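Local coordinates for protein potential RNA-dependent RNA polymerase (Human picobirnavirus, PDB 5I62) that catalyses template-directed RNA synthesis as the viral RNA-dependent RNA polymerase, serving both transcription and replication of the double-stranded RNA genome, at residues I300-I304 / G316-G321. Numbering follows the deposited sequence.
Sequences IKYAI and GIHGMG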
ATOM      1  N   ILE A 300       2.722  -4.615  19.153  1.00 16.07           N
ATOM      2  CA  ILE A 300       1.253  -4.667  19.138  1.00 15.49           C
ATOM      3  C   ILE A 300       0.723  -5.002  17.752  1.00 14.06           C
ATOM      4  O   ILE A 300      -0.258  -5.742  17.610  1.00 15.55           O
ATOM      5  CB  ILE A 300       0.664  -3.339  19.662  1.00 15.01           C
ATOM      6  CG1 ILE A 300       0.954  -3.193  21.154  1.00 16.86           C
ATOM      7  CG2 ILE A 300      -0.835  -3.225  19.365  1.00 12.01           C
ATOM      8  CD1 ILE A 300       0.700  -1.792  21.657  1.00 18.93           C
ATOM      9  N   LYS A 301       1.351  -4.463  16.704  1.00 15.25           N
ATOM     10  CA  LYS A 301       0.834  -4.696  15.361  1.00 14.69           C
ATOM     11  C   LYS A 301       0.905  -6.170  14.969  1.00 16.27           C
ATOM     12  O   LYS A 301       0.215  -6.579  14.027  1.00 16.69           O
ATOM     13  CB  LYS A 301       1.585  -3.829  14.349  1.00 18.59           C
ATOM     14  CG  LYS A 301       3.074  -4.247  14.181  1.00 17.23           C
ATOM     15  CD  LYS A 301       3.834  -3.367  13.182  1.00 17.86           C
ATOM     16  CE  LYS A 301       4.367  -2.087  13.831  1.00 18.76           C
ATOM     17  NZ  LYS A 301       5.564  -2.339  14.697  1.00 18.58           N
ATOM     18  N   TYR A 302       1.718  -6.971  15.671  1.00 14.91           N
ATOM     19  CA  TYR A 302       1.857  -8.401  15.414  1.00 14.03           C
ATOM     20  C   TYR A 302       1.064  -9.269  16.385  1.00 16.82           C
ATOM     21  O   TYR A 302       1.118 -10.501  16.286  1.00 15.08           O
ATOM     22  CB  TYR A 302       3.339  -8.797  15.466  1.00 17.64           C
ATOM     23  CG  TYR A 302       4.183  -7.966  14.518  1.00 15.93           C
ATOM     24  CD1 TYR A 302       4.014  -8.083  13.148  1.00 17.01           C
ATOM     25  CD2 TYR A 302       5.120  -7.043  14.994  1.00 16.10           C
ATOM     26  CE1 TYR A 302       4.762  -7.310  12.259  1.00 17.46           C
ATOM     27  CE2 TYR A 302       5.879  -6.268  14.105  1.00 16.77           C
ATOM     28  CZ  TYR A 302       5.682  -6.414  12.738  1.00 15.80           C
ATOM     29  OH  TYR A 302       6.409  -5.681  11.817  1.00 18.65           O
ATOM     30  N   ALA A 303       0.343  -8.664  17.331  1.00 15.37           N
ATOM     31  CA  ALA A 303      -0.376  -9.433  18.340  1.00 14.83           C
ATOM     32  C   ALA A 303      -1.751  -8.874  18.700  1.00 14.96           C
ATOM     33  O   ALA A 303      -2.443  -9.489  19.513  1.00 18.19           O
ATOM     34  CB  ALA A 303       0.466  -9.546  19.622  1.00 16.92           C
ATOM     35  N   ILE A 304      -2.160  -7.741  18.136  1.00 13.93           N
ATOM     36  CA  ILE A 304      -3.399  -7.078  18.585  1.00 14.90           C
ATOM     37  C   ILE A 304      -4.597  -7.971  18.288  1.00 15.28           C
ATOM     38  O   ILE A 304      -4.622  -8.640  17.236  1.00 15.08           O
ATOM     39  CB  ILE A 304      -3.547  -5.697  17.913  1.00 14.37           C
ATOM     40  CG1 ILE A 304      -4.676  -4.866  18.562  1.00 12.95           C
ATOM     41  CG2 ILE A 304      -3.748  -5.837  16.395  1.00 13.28           C
ATOM     42  CD1 ILE A 304      -4.694  -3.425  18.095  1.00 15.62           C
ATOM     43  N   GLY A 316      -4.269 -13.827  19.732  1.00 16.55           N
ATOM     44  CA  GLY A 316      -3.055 -14.549  19.405  1.00 17.55           C
ATOM     45  C   GLY A 316      -2.139 -13.753  18.475  1.00 16.83           C
ATOM     46  O   GLY A 316      -2.535 -12.767  17.850  1.00 16.87           O
ATOM     47  N   ILE A 317      -0.878 -14.198  18.385  1.00 16.71           N
ATOM     48  CA  ILE A 317       0.057 -13.498  17.506  1.00 15.46           C
ATOM     49  C   ILE A 317      -0.281 -13.790  16.046  1.00 16.91           C
ATOM     50  O   ILE A 317      -0.914 -14.802  15.714  1.00 16.45           O
ATOM     51  CB  ILE A 317       1.524 -13.852  17.823  1.00 15.87           C
ATOM     52  CG1 ILE A 317       1.798 -15.342  17.597  1.00 20.66           C
ATOM     53  CG2 ILE A 317       1.885 -13.416  19.239  1.00 19.29           C
ATOM     54  CD1 ILE A 317       3.305 -15.683  17.594  1.00 22.06           C
ATOM     55  N   HIS A 318       0.123 -12.885  15.165  1.00 13.30           N
ATOM     56  CA  HIS A 318      -0.227 -12.995  13.755  1.00 15.82           C
ATOM     57  C   HIS A 318       0.801 -12.212  12.943  1.00 14.49           C
ATOM     58  O   HIS A 318       1.746 -11.638  13.491  1.00 18.31           O
ATOM     59  CB  HIS A 318      -1.666 -12.502  13.515  1.00 14.60           C
ATOM     60  CG  HIS A 318      -1.949 -11.155  14.120  1.00 14.53           C
ATOM     61  ND1 HIS A 318      -1.434  -9.981  13.612  1.00 16.33           N
ATOM     62  CD2 HIS A 318      -2.697 -10.798  15.191  1.00 14.98           C
ATOM     63  CE1 HIS A 318      -1.855  -8.960  14.337  1.00 16.65           C
ATOM     64  NE2 HIS A 318      -2.624  -9.428  15.305  1.00 15.13           N
ATOM     65  N   GLY A 319       0.623 -12.212  11.625  1.00 17.36           N
ATOM     66  CA  GLY A 319       1.494 -11.452  10.760  1.00 17.52           C
ATOM     67  C   GLY A 319       1.222  -9.960  10.892  1.00 19.48           C
ATOM     68  O   GLY A 319       0.499  -9.496  11.773  1.00 20.60           O
ATOM     69  N   MET A 320       1.820  -9.197   9.978  1.00 20.31           N
ATOM     70  CA  MET A 320       1.643  -7.753   9.985  1.00 17.45           C
ATOM     71  C   MET A 320       0.170  -7.390   9.900  1.00 18.12           C
ATOM     72  O   MET A 320      -0.507  -7.729   8.928  1.00 17.75           O
ATOM     73  CB  MET A 320       2.396  -7.114   8.829  1.00 15.88           C
ATOM     74  CG  MET A 320       2.063  -5.654   8.653  1.00 17.15           C
ATOM     75  SD  MET A 320       2.647  -4.674  10.052  1.00 21.32           S
ATOM     76  CE  MET A 320       4.415  -4.620   9.652  1.00 18.05           C
ATOM     77  N   GLY A 321      -0.325  -6.678  10.913  1.00 21.41           N
ATOM     78  CA  GLY A 321      -1.681  -6.168  10.841  1.00 18.52           C
ATOM     79  C   GLY A 321      -1.745  -5.080   9.790  1.00 20.24           C
ATOM     80  O   GLY A 321      -1.382  -3.935  10.059  1.00 25.66           O
TER
HETATM   81  O   HOH W   1      -3.600 -11.532  21.056  1.00 17.80           O
HETATM   82  O   HOH W   2      -5.031 -11.430  17.542  1.00 15.10           O
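His318 gives both ring nitrogens to backbone carbonyls. His318 NE2 crosses to Ile304 O at 2.9 Å, in the ring plane and on a lone pair of that oxygen. His318 ND1 turns back to Gly319 O in its own segment, 2.7 Å away and nearly straight (162°). A third carbonyl lies at the ring edge, with Lys301 O 3.2 Å from His318 CE1. The Tyr302 peptide covers one face, its O above the ring centre. His318 CG sits between its own backbone N and carbonyl carbon (chi1 50°), which brings the imidazole over the Tyr302-Ala303 peptide. Trp204 and Tyr96 also meet the ring.

Two backbone hydrogen bonds also join the segments. His318 N donates to Tyr302 O at 2.8 Å. Gly321 N reaches Lys301 O at a longer 3.2 Å. Toward Gly316, one water accepts from Gly316 N and donates to Ala303 O.

Met320 packs beside Tyr302 in an oblique Met-aromatic contact, Met320 SD 4.9 Å from the ring centroid. Its bent chain carries CE to Tyr302 OH, and Met320 SD lies 3.6 Å from Lys301 CD. Lys301 CG covers a face of the Tyr302 ring. Lys301 NZ forms a salt bridge and Tyr302 OH a hydrogen bond with Asp330 OD2 on helix 327-345, and Lys301 NZ also bonds Tyr218 OH.

The two segments flank the hairpin of strands 306-309 and 312-314, and the contact closes its base. Gly321 begins the GSG sequence that probably belongs to polymerase motif B. Met320 is backbone-bonded to Asp266, probably of motif A. The contact thus joins the hairpin base to what is probably the start of motif B. Both His318 ring nitrogens point at carbonyl oxygens that can only accept. This probably fixes the ring's rotation and would favour the doubly protonated imidazolium.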